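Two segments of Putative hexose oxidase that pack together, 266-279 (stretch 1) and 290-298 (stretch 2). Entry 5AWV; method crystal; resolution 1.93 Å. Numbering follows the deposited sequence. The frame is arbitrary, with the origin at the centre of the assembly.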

# COMPACT_ATOMS: atom_id res chain seq x y z
N ALA A 266 35.31 0.45 -3.69
CA ALA A 266 34.53 -0.71 -3.91
C ALA A 266 33.00 -0.38 -3.80
O ALA A 266 32.22 -0.91 -4.54
N PHE A 267 32.66 0.42 -2.82
CA PHE A 267 31.29 0.90 -2.64
C PHE A 267 30.81 1.63 -3.86
O PHE A 267 29.74 1.34 -4.37
N SER A 268 31.56 2.62 -4.30
CA SER A 268 31.27 3.27 -5.55
C SER A 268 31.16 2.36 -6.77
O SER A 268 30.19 2.48 -7.55
N ARG A 269 32.11 1.44 -6.95
CA ARG A 269 31.99 0.47 -8.02
C ARG A 269 30.66 -0.34 -7.98
O ARG A 269 30.01 -0.56 -9.01
N LEU A 270 30.29 -0.81 -6.83
CA LEU A 270 29.05 -1.55 -6.63
C LEU A 270 27.78 -0.74 -7.11
O LEU A 270 26.97 -1.25 -7.86
N LEU A 271 27.63 0.46 -6.60
CA LEU A 271 26.48 1.31 -6.98
C LEU A 271 26.50 1.69 -8.43
O LEU A 271 25.42 1.67 -9.04
N ARG A 272 27.70 1.85 -9.07
CA ARG A 272 27.75 2.06 -10.49
C ARG A 272 27.35 0.84 -11.26
O ARG A 272 26.61 0.94 -12.22
N ASN A 273 27.91 -0.30 -10.90
CA ASN A 273 27.58 -1.58 -11.54
C ASN A 273 26.02 -1.81 -11.57
O ASN A 273 25.45 -2.16 -12.58
N HIS A 274 25.45 -1.72 -10.40
CA HIS A 274 24.05 -1.97 -10.14
C HIS A 274 23.19 -1.00 -10.93
O HIS A 274 22.31 -1.42 -11.62
N GLY A 275 23.48 0.28 -10.82
CA GLY A 275 22.70 1.30 -11.51
C GLY A 275 22.76 1.21 -12.99
O GLY A 275 21.72 1.34 -13.66
N GLU A 276 23.97 1.00 -13.55
CA GLU A 276 24.15 0.82 -14.97
C GLU A 276 23.47 -0.42 -15.52
O GLU A 276 22.93 -0.40 -16.62
N TRP A 277 23.50 -1.51 -14.75
CA TRP A 277 22.79 -2.71 -15.15
C TRP A 277 21.25 -2.39 -15.31
O TRP A 277 20.64 -2.71 -16.33
N TYR A 278 20.66 -1.76 -14.32
CA TYR A 278 19.25 -1.31 -14.39
C TYR A 278 19.00 -0.33 -15.55
O TYR A 278 17.96 -0.45 -16.18
N GLU A 279 19.95 0.54 -15.93
CA GLU A 279 19.75 1.41 -17.10
C GLU A 279 19.64 0.62 -18.36
O GLU A 279 18.89 1.00 -19.23
N GLY A 290 11.25 -10.46 -16.10
CA GLY A 290 11.02 -11.54 -15.11
C GLY A 290 11.96 -11.58 -13.88
O GLY A 290 11.81 -12.46 -13.01
N LEU A 291 12.82 -10.57 -13.74
CA LEU A 291 13.75 -10.45 -12.62
C LEU A 291 13.48 -9.19 -11.83
O LEU A 291 13.16 -8.09 -12.39
N TRP A 292 13.66 -9.31 -10.56
CA TRP A 292 13.62 -8.20 -9.66
C TRP A 292 14.63 -8.37 -8.54
O TRP A 292 14.91 -9.46 -8.08
N SER A 293 15.16 -7.26 -8.12
CA SER A 293 16.07 -7.24 -6.99
C SER A 293 15.98 -5.96 -6.26
O SER A 293 15.46 -4.96 -6.77
N GLN A 294 16.45 -5.98 -5.03
CA GLN A 294 16.69 -4.72 -4.39
C GLN A 294 17.96 -4.64 -3.60
O GLN A 294 18.25 -5.56 -2.85
N LEU A 295 18.67 -3.56 -3.78
CA LEU A 295 19.94 -3.34 -3.12
C LEU A 295 19.72 -2.60 -1.85
O LEU A 295 19.36 -1.47 -1.86
N MET A 296 19.97 -3.26 -0.73
CA MET A 296 19.66 -2.72 0.56
C MET A 296 20.99 -2.37 1.24
O MET A 296 21.77 -3.26 1.51
N ILE A 297 21.23 -1.08 1.40
CA ILE A 297 22.48 -0.54 1.87
C ILE A 297 22.15 -0.05 3.28
O ILE A 297 21.88 1.13 3.50
N GLY A 298 22.24 -0.97 4.23
CA GLY A 298 21.83 -0.74 5.60
C GLY A 298 22.92 -1.12 6.59
O GLY A 298 23.86 -1.84 6.24

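What forms the apolar centre of the contact? Leu-295 points toward the helix and has more area covered by the other stretch than any other residue here, 86 Å². The t, p rotamer of Leu-295 places its CD2 4.4 Å from CG of Leu-270, which also points toward its partner in a t, p rotamer, and 4.3 Å from CD1 of Leu-271. Leu-271 (m, p) leaves the helix sideways, yet its end comes nearer: the same CD1 lies 3.9 Å from CD1 of Ile-297. Ile-297 (m, t) points toward the helix, and its CG2 meets CE1 of Phe-267 at 3.6 Å, at the edge of that ring. Phe-267 starts sideways as well, and its t rotamer brings the ring within reach.

Why does only every second strand residue take a substantial part? The extended backbone alternates its side chains, so Leu-291, Ser-293, Leu-295 and Ile-297 point toward the helix, whereas Trp-292 and Gln-294 point away. The helix and strand run nearly antiparallel, at 156°, so the later strand residues meet the earlier helix turns.

How does His-274 join the apolar and polar parts? With chi1 t, the His-274 ring turns one face to CB of Leu-295, 4.1 Å from the ring centroid, in a CH-pi contact. NE2 of His-274 is 2.7 Å from O of water 1, and that water donates to O of Ser-293 at 2.9 Å, bridging helix and strand.

What closes the far end? Tyr-278 (m) leaves the helix sideways, but its hydroxyl reaches the strand: OH of Tyr-278 and OG of Ser-293 (p) form a 2.6 Å hydrogen bond near the plane of the tyrosine ring. Beside it, Leu-291 (chi1 t, chi2 147°, between wells) places CD2 4.0 Å from CH2 of Trp-277 (t) and 4.1 Å from OH of Tyr-278, adding apolar packing next to the polar pair.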

# COMPACT_ATOMS: atom_id res chain seq x y z
CB ALA A 266 34.88 -1.78 -2.89
CB PHE A 267 31.18 1.80 -1.43
CG PHE A 267 29.76 2.22 -1.13
CD1 PHE A 267 28.95 1.43 -0.35
CD2 PHE A 267 29.25 3.40 -1.65
CE1 PHE A 267 27.62 1.81 -0.07
CE2 PHE A 267 27.96 3.79 -1.37
CZ PHE A 267 27.14 3.00 -0.56
CB SER A 268 32.22 4.44 -5.80
OG SER A 268 31.69 5.19 -6.91
CB ARG A 269 33.20 -0.47 -8.01
CG ARG A 269 33.22 -1.45 -9.14
CD ARG A 269 33.40 -0.75 -10.48
NE ARG A 269 33.31 -1.74 -11.53
CZ ARG A 269 34.28 -2.61 -11.82
NH1 ARG A 269 35.44 -2.66 -11.13
NH2 ARG A 269 34.10 -3.45 -12.82
CB LEU A 270 28.88 -1.91 -5.14
CG LEU A 270 27.55 -2.56 -4.71
CD1 LEU A 270 27.32 -3.88 -5.40
CD2 LEU A 270 27.53 -2.81 -3.25
CB LEU A 271 26.33 2.52 -6.07
CG LEU A 271 25.58 2.24 -4.79
CD1 LEU A 271 26.33 1.30 -3.85
CD2 LEU A 271 25.27 3.57 -4.14
CB ARG A 272 29.09 2.61 -11.03
CG ARG A 272 29.47 3.93 -10.37
CD ARG A 272 30.80 4.41 -10.87
NE ARG A 272 31.28 5.51 -9.99
CZ ARG A 272 32.16 6.44 -10.38
NH1 ARG A 272 32.64 6.44 -11.67
NH2 ARG A 272 32.55 7.38 -9.48
CB ASN A 273 28.16 -2.73 -10.72
CG ASN A 273 29.65 -2.97 -10.92
OD1 ASN A 273 30.24 -3.78 -10.20
ND2 ASN A 273 30.25 -2.27 -11.81
CB HIS A 274 23.77 -1.85 -8.65
CG HIS A 274 22.31 -1.91 -8.30
ND1 HIS A 274 21.53 -0.77 -8.18
CD2 HIS A 274 21.48 -2.96 -8.09
CE1 HIS A 274 20.28 -1.11 -7.90
NE2 HIS A 274 20.23 -2.42 -7.80
CB GLU A 276 25.65 0.87 -15.38
CG GLU A 276 26.13 2.33 -15.21
CD GLU A 276 27.63 2.58 -15.29
OE1 GLU A 276 28.12 3.70 -14.91
OE2 GLU A 276 28.33 1.65 -15.70
CB TRP A 277 23.00 -3.86 -14.13
CG TRP A 277 22.45 -5.10 -14.65
CD1 TRP A 277 23.07 -6.05 -15.42
CD2 TRP A 277 21.08 -5.51 -14.53
NE1 TRP A 277 22.16 -7.03 -15.75
CE2 TRP A 277 20.94 -6.73 -15.19
CE3 TRP A 277 19.96 -4.99 -13.81
CZ2 TRP A 277 19.71 -7.41 -15.26
CZ3 TRP A 277 18.76 -5.69 -13.89
CH2 TRP A 277 18.64 -6.86 -14.58
CB TYR A 278 18.66 -0.80 -13.04
CG TYR A 278 18.11 -1.91 -12.19
CD1 TYR A 278 16.83 -2.38 -12.40
CD2 TYR A 278 18.89 -2.58 -11.27
CE1 TYR A 278 16.26 -3.40 -11.68
CE2 TYR A 278 18.36 -3.65 -10.54
CZ TYR A 278 17.00 -4.06 -10.73
OH TYR A 278 16.45 -5.12 -10.01
CB GLU A 279 20.90 2.39 -17.32
CG GLU A 279 21.05 3.43 -16.28
CD GLU A 279 22.28 4.34 -16.50
OE1 GLU A 279 22.55 5.23 -15.67
OE2 GLU A 279 23.03 4.14 -17.45
CB LEU A 291 15.21 -10.38 -13.16
CG LEU A 291 16.35 -10.29 -12.14
CD1 LEU A 291 17.64 -10.99 -12.58
CD2 LEU A 291 16.66 -8.85 -11.72
CB TRP A 292 12.21 -8.12 -9.02
CG TRP A 292 12.08 -7.00 -8.00
CD1 TRP A 292 11.78 -5.67 -8.23
CD2 TRP A 292 12.17 -7.15 -6.60
NE1 TRP A 292 11.74 -4.99 -7.06
CE2 TRP A 292 11.95 -5.87 -6.02
CE3 TRP A 292 12.43 -8.23 -5.76
CZ2 TRP A 292 12.05 -5.64 -4.65
CZ3 TRP A 292 12.55 -8.00 -4.38
CH2 TRP A 292 12.31 -6.72 -3.84
CB SER A 293 17.52 -7.47 -7.48
OG SER A 293 17.96 -6.37 -8.26
CB GLN A 294 15.49 -4.29 -3.51
CG GLN A 294 15.17 -5.06 -2.32
CD GLN A 294 14.01 -4.39 -1.51
OE1 GLN A 294 13.21 -3.65 -2.02
NE2 GLN A 294 13.96 -4.67 -0.25
CB LEU A 295 20.95 -2.70 -4.09
CG LEU A 295 22.36 -2.39 -3.52
CD1 LEU A 295 23.10 -3.64 -3.01
CD2 LEU A 295 23.21 -1.65 -4.50
CB MET A 296 18.89 -3.71 1.35
CG MET A 296 17.53 -4.14 0.68
SD MET A 296 16.91 -5.71 1.32
CE MET A 296 16.20 -5.04 2.79
CB ILE A 297 23.03 0.55 1.00
CG1 ILE A 297 23.08 0.15 -0.47
CG2 ILE A 297 24.42 0.97 1.47
CD1 ILE A 297 23.27 1.32 -1.38
O HOH W 1 17.64 -3.13 -7.28